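Local coordinates for protein FAM179B (Mus musculus, PDB 5DN7) that promotes microtubule polymerization through its HEAT-repeat TOG domains and supports ciliogenesis and control of cilium length, this chain being its TOG 2 region, at residues Leu18-Ile22 with Thr59-Ser63; Val101-Leu105 with Leu134-Val138; Val163-Ile167 with Ala201-Ala205; Ser184-Pro189 with Lys223-Val228. All blocks are in the same frame, centred on the assembly; numbering follows the deposited sequence.

Contact 1 of 4, residues Leu18-Ile22 with Thr59-Ser63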
loop_
_atom_site.group_PDB
_atom_site.type_symbol
_atom_site.label_atom_id
_atom_site.label_comp_id
_atom_site.label_asym_id
_atom_site.label_seq_id
_atom_site.Cartn_x
_atom_site.Cartn_y
_atom_site.Cartn_z
ATOM N N LEU A 18 -13.740 -10.246 28.064
ATOM C CA LEU A 18 -13.190 -9.522 26.918
ATOM C C LEU A 18 -12.306 -10.388 26.028
ATOM O O LEU A 18 -11.214 -10.807 26.431
ATOM C CB LEU A 18 -12.382 -8.315 27.382
ATOM C CG LEU A 18 -13.118 -7.103 27.941
ATOM C CD1 LEU A 18 -12.166 -5.917 27.946
ATOM C CD2 LEU A 18 -14.380 -6.788 27.148
ATOM N N LYS A 19 -12.781 -10.644 24.813
ATOM C CA LYS A 19 -12.004 -11.370 23.809
ATOM C C LYS A 19 -10.810 -10.521 23.379
ATOM O O LYS A 19 -10.947 -9.307 23.170
ATOM C CB LYS A 19 -12.878 -11.719 22.600
ATOM C CG LYS A 19 -12.229 -12.660 21.609
ATOM C CD LYS A 19 -12.157 -14.079 22.155
ATOM C CE LYS A 19 -11.509 -15.016 21.147
ATOM N NZ LYS A 19 -11.636 -16.434 21.552
ATOM N N PHE A 20 -9.639 -11.152 23.280
ATOM C CA PHE A 20 -8.398 -10.444 22.953
ATOM C C PHE A 20 -8.127 -9.270 23.896
ATOM O O PHE A 20 -7.361 -8.365 23.546
ATOM C CB PHE A 20 -8.435 -9.927 21.509
ATOM C CG PHE A 20 -8.854 -10.961 20.506
ATOM C CD1 PHE A 20 -8.236 -12.199 20.469
ATOM C CD2 PHE A 20 -9.877 -10.695 19.603
ATOM C CE1 PHE A 20 -8.619 -13.155 19.550
ATOM C CE2 PHE A 20 -10.272 -11.653 18.678
ATOM C CZ PHE A 20 -9.643 -12.883 18.650
ATOM N N GLU A 21 -8.760 -9.287 25.072
ATOM C CA GLU A 21 -8.697 -8.182 26.044
ATOM C C GLU A 21 -9.371 -6.901 25.539
ATOM O O GLU A 21 -9.208 -5.837 26.134
ATOM C CB GLU A 21 -7.242 -7.861 26.419
ATOM C CG GLU A 21 -6.389 -9.057 26.781
ATOM C CD GLU A 21 -5.833 -8.965 28.190
ATOM O OE1 GLU A 21 -6.304 -8.106 28.967
ATOM O OE2 GLU A 21 -4.916 -9.747 28.514
ATOM N N ILE A 22 -10.125 -7.001 24.450
ATOM C CA ILE A 22 -10.711 -5.819 23.823
ATOM C C ILE A 22 -12.213 -5.966 23.587
ATOM O O ILE A 22 -12.995 -5.091 23.953
ATOM C CB ILE A 22 -10.025 -5.505 22.467
ATOM C CG1 ILE A 22 -8.503 -5.616 22.594
ATOM C CG2 ILE A 22 -10.415 -4.120 21.984
ATOM C CD1 ILE A 22 -7.783 -5.789 21.272
ATOM N N THR A 59 -1.763 -4.386 26.317
ATOM C CA THR A 59 -2.297 -5.630 25.787
ATOM C C THR A 59 -1.171 -6.588 25.460
ATOM O O THR A 59 -0.222 -6.224 24.770
ATOM C CB THR A 59 -3.126 -5.383 24.516
ATOM O OG1 THR A 59 -4.071 -4.335 24.758
ATOM C CG2 THR A 59 -3.860 -6.643 24.095
ATOM N N PRO A 60 -1.267 -7.816 25.963
ATOM C CA PRO A 60 -0.296 -8.850 25.600
ATOM C C PRO A 60 -0.243 -9.117 24.093
ATOM O O PRO A 60 -1.266 -9.111 23.406
ATOM C CB PRO A 60 -0.793 -10.092 26.358
ATOM C CG PRO A 60 -2.163 -9.754 26.853
ATOM C CD PRO A 60 -2.207 -8.268 27.001
ATOM N N HIS A 61 0.973 -9.365 23.614
ATOM C CA HIS A 61 1.252 -9.652 22.216
ATOM C C HIS A 61 0.312 -10.685 21.590
ATOM O O HIS A 61 -0.209 -10.474 20.488
ATOM C CB HIS A 61 2.698 -10.125 22.081
ATOM C CG HIS A 61 3.066 -10.538 20.691
ATOM N ND1 HIS A 61 3.497 -9.642 19.738
ATOM C CD2 HIS A 61 3.054 -11.752 20.091
ATOM C CE1 HIS A 61 3.736 -10.287 18.608
ATOM N NE2 HIS A 61 3.479 -11.569 18.797
ATOM N N ALA A 62 0.101 -11.794 22.294
ATOM C CA ALA A 62 -0.735 -12.891 21.800
ATOM C C ALA A 62 -2.161 -12.434 21.483
ATOM O O ALA A 62 -2.746 -12.813 20.454
ATOM C CB ALA A 62 -0.759 -14.024 22.819
ATOM N N SER A 63 -2.708 -11.613 22.373
ATOM C CA SER A 63 -4.036 -11.056 22.175
ATOM C C SER A 63 -4.079 -10.133 20.953
ATOM O O SER A 63 -4.989 -10.248 20.143
ATOM C CB SER A 63 -4.503 -10.313 23.429
ATOM O OG SER A 63 -4.952 -11.224 24.419
#
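The N-terminal loop of the modelled chain lies against the start of helix 61-74, and no hydrogen bond crosses between the two segments. The bonding that shapes the loop is internal. A type II beta turn runs from Leu-18 to Glu-21, with Glu-21 N donating to Leu-18 O at 3.2 Å. A second bond follows at once, Ile-22 N to Lys-19 O at 2.8 Å. Phe-20 and Glu-21 both have positive phi, so the chain coils tightly and brings Phe-20 within 4.5 Å of Ser-63, CA to CA.

Backbone carbonyls meet side-chain carbons at the centre, in van der Waals contact. Phe-20 O lies 3.5 Å from Ser-63 CB and 3.9 Å from Thr-59 CG2. Phe-20 CB in turn lies 3.7 Å from Ser-63 O.

This is the N-terminal end of the TOG 2 solenoid. The loop leads into helix 25-32, and it meets the first helix of the next predicted HEAT repeat, where Pro-60 is the N-cap residue. Phe-20 also packs on Phe-67 and Leu-70 further along that helix.

The remaining contacts come from the Glu-21 side chain. Its CB is 4.3 Å from Thr-59 CG2, and its CG is 3.5 Å from Ser-63 OG. Its carboxylate reaches the rim of the proline ring, with Glu-21 OE2 3.2 Å from Pro-60 CG. Ile-22 stays outside this group and packs on Phe-54 and Phe-67.

Contact 2 of 4, residues Val101-Leu105 with Leu134-Val138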
loop_
_atom_site.group_PDB
_atom_site.type_symbol
_atom_site.label_atom_id
_atom_site.label_comp_id
_atom_site.label_asym_id
_atom_site.label_seq_id
_atom_site.Cartn_x
_atom_site.Cartn_y
_atom_site.Cartn_z
ATOM N N VAL A 101 3.731 -1.073 15.955
ATOM C CA VAL A 101 3.328 -1.549 14.664
ATOM C C VAL A 101 4.451 -2.288 14.031
ATOM O O VAL A 101 4.240 -3.154 13.237
ATOM C CB VAL A 101 2.674 -0.509 13.745
ATOM C CG1 VAL A 101 3.689 0.278 12.966
ATOM C CG2 VAL A 101 1.705 -1.182 12.812
ATOM N N GLN A 102 5.656 -1.947 14.420
ATOM C CA GLN A 102 6.824 -2.563 13.819
ATOM C C GLN A 102 6.701 -4.058 14.051
ATOM O O GLN A 102 7.043 -4.863 13.185
ATOM C CB GLN A 102 8.106 -2.029 14.456
ATOM C CG GLN A 102 9.380 -2.494 13.771
ATOM C CD GLN A 102 10.508 -1.488 13.893
ATOM O OE1 GLN A 102 10.378 -0.339 13.471
ATOM N NE2 GLN A 102 11.623 -1.916 14.474
ATOM N N GLN A 103 6.207 -4.425 15.228
ATOM C CA GLN A 103 6.009 -5.803 15.552
ATOM C C GLN A 103 4.991 -6.404 14.635
ATOM O O GLN A 103 4.996 -7.589 14.425
ATOM C CB GLN A 103 5.535 -5.951 16.996
ATOM C CG GLN A 103 5.262 -7.374 17.406
ATOM C CD GLN A 103 6.489 -8.263 17.240
ATOM O OE1 GLN A 103 7.468 -8.055 17.874
ATOM N NE2 GLN A 103 6.417 -9.238 16.363
ATOM N N PHE A 104 4.081 -5.613 14.088
ATOM C CA PHE A 104 3.090 -6.321 13.265
ATOM C C PHE A 104 3.089 -5.950 11.781
ATOM O O PHE A 104 2.050 -6.030 11.105
ATOM C CB PHE A 104 1.692 -6.080 13.832
ATOM C CG PHE A 104 1.547 -6.504 15.251
ATOM C CD1 PHE A 104 1.308 -7.829 15.563
ATOM C CD2 PHE A 104 1.660 -5.588 16.278
ATOM C CE1 PHE A 104 1.181 -8.226 16.868
ATOM C CE2 PHE A 104 1.543 -5.981 17.588
ATOM C CZ PHE A 104 1.296 -7.302 17.884
ATOM N N LEU A 105 4.248 -5.550 11.276
ATOM C CA LEU A 105 4.357 -5.027 9.923
ATOM C C LEU A 105 3.867 -6.011 8.850
ATOM O O LEU A 105 3.147 -5.641 7.901
ATOM C CB LEU A 105 5.803 -4.645 9.654
ATOM C CG LEU A 105 6.052 -3.781 8.432
ATOM C CD1 LEU A 105 5.236 -2.507 8.569
ATOM C CD2 LEU A 105 7.546 -3.492 8.318
ATOM N N LEU A 134 2.176 3.367 8.037
ATOM C CA LEU A 134 3.244 2.378 8.091
ATOM C C LEU A 134 4.570 2.999 7.675
ATOM O O LEU A 134 5.565 2.849 8.369
ATOM C CB LEU A 134 2.946 1.169 7.203
ATOM C CG LEU A 134 1.828 0.201 7.611
ATOM C CD1 LEU A 134 1.775 -0.973 6.638
ATOM C CD2 LEU A 134 1.977 -0.290 9.046
ATOM N N MET A 135 4.578 3.701 6.546
ATOM C CA MET A 135 5.818 4.318 6.082
ATOM C C MET A 135 6.354 5.340 7.063
ATOM O O MET A 135 7.565 5.478 7.220
ATOM C CB MET A 135 5.622 4.992 4.738
ATOM C CG MET A 135 5.385 4.023 3.638
ATOM S SD MET A 135 4.960 4.888 2.149
ATOM C CE MET A 135 4.639 3.426 1.179
ATOM N N LYS A 136 5.443 6.078 7.684
ATOM C CA LYS A 136 5.831 7.057 8.679
ATOM C C LYS A 136 6.516 6.386 9.871
ATOM O O LYS A 136 7.462 6.926 10.431
ATOM C CB LYS A 136 4.615 7.839 9.159
ATOM C CG LYS A 136 4.964 8.989 10.101
ATOM C CD LYS A 136 3.845 9.261 11.102
ATOM C CE LYS A 136 2.489 9.331 10.414
ATOM N NZ LYS A 136 2.459 10.283 9.261
ATOM N N GLU A 137 6.045 5.199 10.243
ATOM C CA GLU A 137 6.513 4.549 11.464
ATOM C C GLU A 137 7.789 3.712 11.278
ATOM O O GLU A 137 8.689 3.768 12.116
ATOM C CB GLU A 137 5.395 3.677 12.057
ATOM C CG GLU A 137 4.241 4.484 12.656
ATOM C CD GLU A 137 4.701 5.389 13.807
ATOM O OE1 GLU A 137 4.347 6.592 13.804
ATOM O OE2 GLU A 137 5.428 4.894 14.707
ATOM N N VAL A 138 7.883 2.947 10.193
ATOM C CA VAL A 138 9.069 2.110 9.994
ATOM C C VAL A 138 9.916 2.514 8.783
ATOM O O VAL A 138 10.867 1.827 8.419
ATOM C CB VAL A 138 8.671 0.621 9.875
ATOM C CG1 VAL A 138 7.612 0.303 10.913
ATOM C CG2 VAL A 138 8.160 0.272 8.473
#
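Val-101 spreads its two methyls over helix 121-138: CG2 lies 3.9 Å from Leu-134 CD2, and CG1 lies 3.9 Å from Glu-137 CB and 4.4 Å from Val-138 CG1. Leu-105 makes a second apolar contact with the same helix. Its CD1 is 4.0 Å from Leu-134 CD2, and its CD2 is 3.8 Å from Val-138 CG2. Leu-134 and Val-138 are one helical turn apart; Val-138 points toward the other segment, while Leu-134 starts sideways and reaches it with CD2. Such contacts join the two helices of one HEAT hairpin, here the predicted sixth repeat, where the loop before helix 105-114, with Leu-105, meets the end of helix 121-138. Phe-104 is the N-cap residue of the first helix. Its side chain leads away from segment 134-138 and packs on helix 61-74 of the preceding repeat. At the exposed end, Gln-102 OE1 lies 3.8 Å from Val-138 CG1, a van der Waals contact. No hydrogen bond crosses between the segments. Leu-105 also touches Arg-142 and Leu-146 of helix 140-148.

Contact 3 of 4, residues Val163-Ile167 with Ala201-Ala205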
loop_
_atom_site.group_PDB
_atom_site.type_symbol
_atom_site.label_atom_id
_atom_site.label_comp_id
_atom_site.label_asym_id
_atom_site.label_seq_id
_atom_site.Cartn_x
_atom_site.Cartn_y
_atom_site.Cartn_z
ATOM N N VAL A 163 2.419 -0.527 -7.519
ATOM C CA VAL A 163 3.189 0.513 -8.190
ATOM C C VAL A 163 2.726 1.929 -7.753
ATOM O O VAL A 163 3.551 2.810 -7.484
ATOM C CB VAL A 163 3.100 0.397 -9.725
ATOM C CG1 VAL A 163 4.025 1.430 -10.388
ATOM C CG2 VAL A 163 3.462 -0.987 -10.162
ATOM N N ASN A 164 1.419 2.137 -7.636
ATOM C CA ASN A 164 0.955 3.474 -7.250
ATOM C C ASN A 164 1.370 3.856 -5.830
ATOM O O ASN A 164 1.643 5.023 -5.547
ATOM C CB ASN A 164 -0.568 3.595 -7.375
ATOM C CG ASN A 164 -1.039 3.773 -8.823
ATOM O OD1 ASN A 164 -0.363 4.388 -9.654
ATOM N ND2 ASN A 164 -2.217 3.235 -9.120
ATOM N N ILE A 165 1.404 2.876 -4.936
ATOM C CA ILE A 165 1.823 3.127 -3.558
ATOM C C ILE A 165 3.322 3.452 -3.528
ATOM O O ILE A 165 3.769 4.284 -2.724
ATOM C CB ILE A 165 1.483 1.915 -2.648
ATOM C CG1 ILE A 165 -0.031 1.835 -2.440
ATOM C CG2 ILE A 165 2.162 2.011 -1.291
ATOM C CD1 ILE A 165 -0.494 0.457 -1.864
ATOM N N CYS A 166 4.092 2.801 -4.407
ATOM C CA CYS A 166 5.484 3.202 -4.588
ATOM C C CYS A 166 5.593 4.677 -5.036
ATOM O O CYS A 166 6.393 5.455 -4.469
ATOM C CB CYS A 166 6.188 2.276 -5.591
ATOM S SG CYS A 166 6.448 0.608 -4.937
ATOM N N ILE A 167 4.787 5.069 -6.026
ATOM C CA ILE A 167 4.795 6.463 -6.499
ATOM C C ILE A 167 4.491 7.434 -5.362
ATOM O O ILE A 167 5.178 8.446 -5.156
ATOM C CB ILE A 167 3.768 6.701 -7.616
ATOM C CG1 ILE A 167 4.111 5.872 -8.845
ATOM C CG2 ILE A 167 3.672 8.218 -7.972
ATOM C CD1 ILE A 167 2.977 5.806 -9.863
ATOM N N ALA A 201 1.322 2.778 -14.905
ATOM C CA ALA A 201 1.741 3.072 -13.533
ATOM C C ALA A 201 3.258 3.048 -13.418
ATOM O O ALA A 201 3.857 3.949 -12.814
ATOM C CB ALA A 201 1.121 2.094 -12.557
ATOM N N ALA A 202 3.874 2.024 -14.009
ATOM C CA ALA A 202 5.319 1.836 -13.924
ATOM C C ALA A 202 6.091 2.932 -14.656
ATOM O O ALA A 202 7.167 3.313 -14.217
ATOM C CB ALA A 202 5.721 0.461 -14.473
ATOM N N LEU A 203 5.564 3.416 -15.777
ATOM C CA LEU A 203 6.198 4.535 -16.465
ATOM C C LEU A 203 6.132 5.804 -15.601
ATOM O O LEU A 203 7.124 6.530 -15.484
ATOM C CB LEU A 203 5.546 4.762 -17.840
ATOM C CG LEU A 203 5.808 3.609 -18.833
ATOM C CD1 LEU A 203 4.800 3.611 -19.983
ATOM C CD2 LEU A 203 7.243 3.635 -19.378
ATOM N N GLU A 204 4.986 6.067 -14.971
ATOM C CA GLU A 204 4.944 7.206 -14.036
ATOM C C GLU A 204 5.960 7.055 -12.912
ATOM O O GLU A 204 6.663 8.029 -12.528
ATOM C CB GLU A 204 3.548 7.370 -13.431
ATOM C CG GLU A 204 2.495 7.809 -14.427
ATOM C CD GLU A 204 2.719 9.229 -14.978
ATOM O OE1 GLU A 204 2.525 10.222 -14.233
ATOM O OE2 GLU A 204 3.069 9.345 -16.178
ATOM N N ALA A 205 6.048 5.831 -12.381
ATOM C CA ALA A 205 7.001 5.573 -11.322
ATOM C C ALA A 205 8.407 5.848 -11.823
ATOM O O ALA A 205 9.197 6.446 -11.112
ATOM C CB ALA A 205 6.888 4.152 -10.797
#
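Val-163 begins the contact, with its CB directed at helix 196-213. Its CG1 lies 3.7 Å from Ala-201 CB and 4.0 Å from Ala-205 CB. The same methyl reaches the backbone, 3.5 Å from Ala-201 O and 3.7 Å from Ala-202 N. Alanines leave room for this approach. Asn-164 adds a lighter contact, its OD1 4.0 Å from Ala-201 CB. That oxygen is hydrogen-bonded to Tyr-261 OH, and Asn-164 ND2 bonds to Glu-161. One turn after Val-163 comes Ile-167. Its CD1 lies 3.6 Å from Ala-201 O and 3.9 Å from Glu-204 CB, and its CG1 is 3.8 Å from Ala-205 CB. Glu-204 offers only its aliphatic base here. Its carboxylate turns off to a salt bridge with Arg-244 and a hydrogen bond to Ala-262 N.

The short segments run nearly parallel, at 20°, with their axes 9.1 Å apart. Val-163 pairs with Ala-201 and Ile-167 with Ala-205, at CA distances of 6.1 and 5.4 Å. This is the stacking of second helices from successive HEAT repeats, predicted repeats seven and eight, which builds one layer of the solenoid. Ile-165 packs on helix 121-138 of the repeat before. Cys-166 faces helices 140-148 and 180-187 in the other layer, and Tyr-261 from the C-terminal segment covers Ala-201 and Glu-204.

Contact 4 of 4, residues Ser184-Pro189 with Lys223-Val228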
loop_
_atom_site.group_PDB
_atom_site.type_symbol
_atom_site.label_atom_id
_atom_site.label_comp_id
_atom_site.label_asym_id
_atom_site.label_seq_id
_atom_site.Cartn_x
_atom_site.Cartn_y
_atom_site.Cartn_z
ATOM N N SER A 184 14.297 0.739 -8.626
ATOM C CA SER A 184 14.021 0.683 -10.053
ATOM C C SER A 184 14.159 -0.737 -10.622
ATOM O O SER A 184 13.455 -1.093 -11.572
ATOM C CB SER A 184 14.931 1.634 -10.815
ATOM O OG SER A 184 16.283 1.304 -10.616
ATOM N N PHE A 185 15.055 -1.540 -10.054
ATOM C CA PHE A 185 15.164 -2.928 -10.496
ATOM C C PHE A 185 13.965 -3.737 -10.059
ATOM O O PHE A 185 13.528 -4.637 -10.767
ATOM C CB PHE A 185 16.449 -3.579 -9.969
ATOM C CG PHE A 185 17.649 -3.330 -10.838
ATOM C CD1 PHE A 185 18.128 -2.047 -11.038
ATOM C CD2 PHE A 185 18.303 -4.377 -11.445
ATOM C CE1 PHE A 185 19.225 -1.804 -11.840
ATOM C CE2 PHE A 185 19.416 -4.143 -12.235
ATOM C CZ PHE A 185 19.868 -2.848 -12.432
ATOM N N ASP A 186 13.444 -3.429 -8.878
ATOM C CA ASP A 186 12.257 -4.101 -8.370
ATOM C C ASP A 186 11.009 -3.686 -9.158
ATOM O O ASP A 186 10.048 -4.448 -9.254
ATOM C CB ASP A 186 12.040 -3.803 -6.877
ATOM C CG ASP A 186 12.997 -4.576 -5.964
ATOM O OD1 ASP A 186 13.623 -5.566 -6.414
ATOM O OD2 ASP A 186 13.098 -4.202 -4.769
ATOM N N LEU A 187 11.022 -2.480 -9.722
ATOM C CA LEU A 187 9.826 -1.949 -10.394
ATOM C C LEU A 187 9.843 -2.214 -11.891
ATOM O O LEU A 187 8.807 -2.223 -12.528
ATOM C CB LEU A 187 9.690 -0.445 -10.150
ATOM C CG LEU A 187 9.057 0.001 -8.829
ATOM C CD1 LEU A 187 9.136 1.509 -8.737
ATOM C CD2 LEU A 187 7.592 -0.452 -8.742
ATOM N N ALA A 188 11.027 -2.424 -12.449
ATOM C CA ALA A 188 11.169 -2.642 -13.886
ATOM C C ALA A 188 10.282 -3.770 -14.471
ATOM O O ALA A 188 9.859 -3.653 -15.616
ATOM C CB ALA A 188 12.640 -2.911 -14.219
ATOM N N PRO A 189 9.983 -4.844 -13.703
ATOM C CA PRO A 189 9.100 -5.847 -14.315
ATOM C C PRO A 189 7.693 -5.330 -14.617
ATOM O O PRO A 189 7.005 -5.865 -15.487
ATOM C CB PRO A 189 9.040 -6.953 -13.260
ATOM C CG PRO A 189 10.317 -6.813 -12.515
ATOM C CD PRO A 189 10.596 -5.357 -12.464
ATOM N N LYS A 223 19.696 0.637 -17.247
ATOM C CA LYS A 223 20.111 -0.685 -16.895
ATOM C C LYS A 223 18.936 -1.498 -16.361
ATOM O O LYS A 223 18.799 -2.636 -16.695
ATOM C CB LYS A 223 21.228 -0.652 -15.871
ATOM C CG LYS A 223 22.436 0.132 -16.350
ATOM C CD LYS A 223 23.717 -0.240 -15.647
ATOM C CE LYS A 223 24.352 0.940 -14.962
ATOM N NZ LYS A 223 24.674 0.597 -13.558
ATOM N N ALA A 224 18.115 -0.887 -15.522
ATOM C CA ALA A 224 16.901 -1.530 -15.041
ATOM C C ALA A 224 16.017 -1.978 -16.211
ATOM O O ALA A 224 15.523 -3.102 -16.213
ATOM C CB ALA A 224 16.127 -0.599 -14.122
ATOM N N VAL A 225 15.821 -1.100 -17.194
ATOM C CA VAL A 225 15.046 -1.464 -18.373
ATOM C C VAL A 225 15.739 -2.625 -19.107
ATOM O O VAL A 225 15.078 -3.503 -19.670
ATOM C CB VAL A 225 14.861 -0.268 -19.342
ATOM C CG1 VAL A 225 14.175 -0.711 -20.650
ATOM C CG2 VAL A 225 14.087 0.894 -18.670
ATOM N N ASP A 226 17.068 -2.644 -19.087
ATOM C CA ASP A 226 17.778 -3.719 -19.770
ATOM C C ASP A 226 17.479 -5.066 -19.135
ATOM O O ASP A 226 17.400 -6.059 -19.837
ATOM C CB ASP A 226 19.285 -3.486 -19.773
ATOM C CG ASP A 226 19.716 -2.546 -20.869
ATOM O OD1 ASP A 226 18.977 -2.429 -21.870
ATOM O OD2 ASP A 226 20.793 -1.927 -20.727
ATOM N N THR A 227 17.319 -5.105 -17.810
ATOM C CA THR A 227 17.001 -6.380 -17.158
ATOM C C THR A 227 15.624 -6.983 -17.526
ATOM O O THR A 227 15.339 -8.143 -17.187
ATOM C CB THR A 227 17.066 -6.262 -15.616
ATOM O OG1 THR A 227 15.935 -5.542 -15.124
ATOM C CG2 THR A 227 18.339 -5.570 -15.193
ATOM N N VAL A 228 14.763 -6.235 -18.212
ATOM C CA VAL A 228 13.456 -6.797 -18.523
ATOM C C VAL A 228 13.109 -6.761 -20.006
ATOM O O VAL A 228 12.047 -7.232 -20.375
ATOM C CB VAL A 228 12.310 -6.089 -17.756
ATOM C CG1 VAL A 228 12.537 -6.159 -16.251
ATOM C CG2 VAL A 228 12.141 -4.668 -18.235
HETATM O O HOH W 1 15.004 -6.280 -12.418
#
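This is a mainly apolar, partly exposed contact between the ends of two first helices of successive helical hairpins, 180-187 and 219-226, near the C-terminal end of the TOG solenoid. Ala-224 sits at its centre. Its CA lies over the face of the Phe-185 ring, 4.2 Å from the ring centroid and 18° off the normal, a CH-pi contact. Its CB is 4.0 Å from Phe-185 CD1, 3.7 Å from Ser-184 O and 4.2 Å from Ala-188 CB. The ring also reaches Thr-227, with Phe-185 CE2 3.5 Å from Thr-227 CG2. Further along, Val-228 CG1 packs 3.8 Å from Ala-188 CB and 4.3 Å from Pro-189 CD. Small alanines allow close backbone approach: Ala-188 CB is 3.5 Å from Ala-224 O, and Phe-185 and Ala-224 are 5.1 Å apart, CA to CA.

No direct hydrogen bond crosses. Thr-227 OG1 donates to Ala-224 O in its own segment at 2.7 Å. A water bridges the gap, donating to Phe-185 O at 2.8 Å and to Thr-227 OG1 at 3.0 Å. The helix ends are thus held by shape and hydrophobic cover, with the one water joining polar atoms across the seam.

From the N terminus, contact 1 closes the first loop, spanning helices 25-32 and 40-52, and sets the N-terminal segment against the next repeat. Contact 2 follows in series and closes one hairpin, helices 105-114 and 121-138. The two touch through His-61, which meets Gln-103 and the ring of Phe-104. Contact 3 opens later on helix 156-172, and contact 4 opens before contact 3 closes, so these two cross. Contact 3 joins second helices and contact 4 first helices, so both layers are tied across successive helical hairpins; Leu-187 touches Cys-166 and Ala-205 between them. Met-135 against Ile-165 connects contacts 2 and 3, completing a touching series along the solenoid.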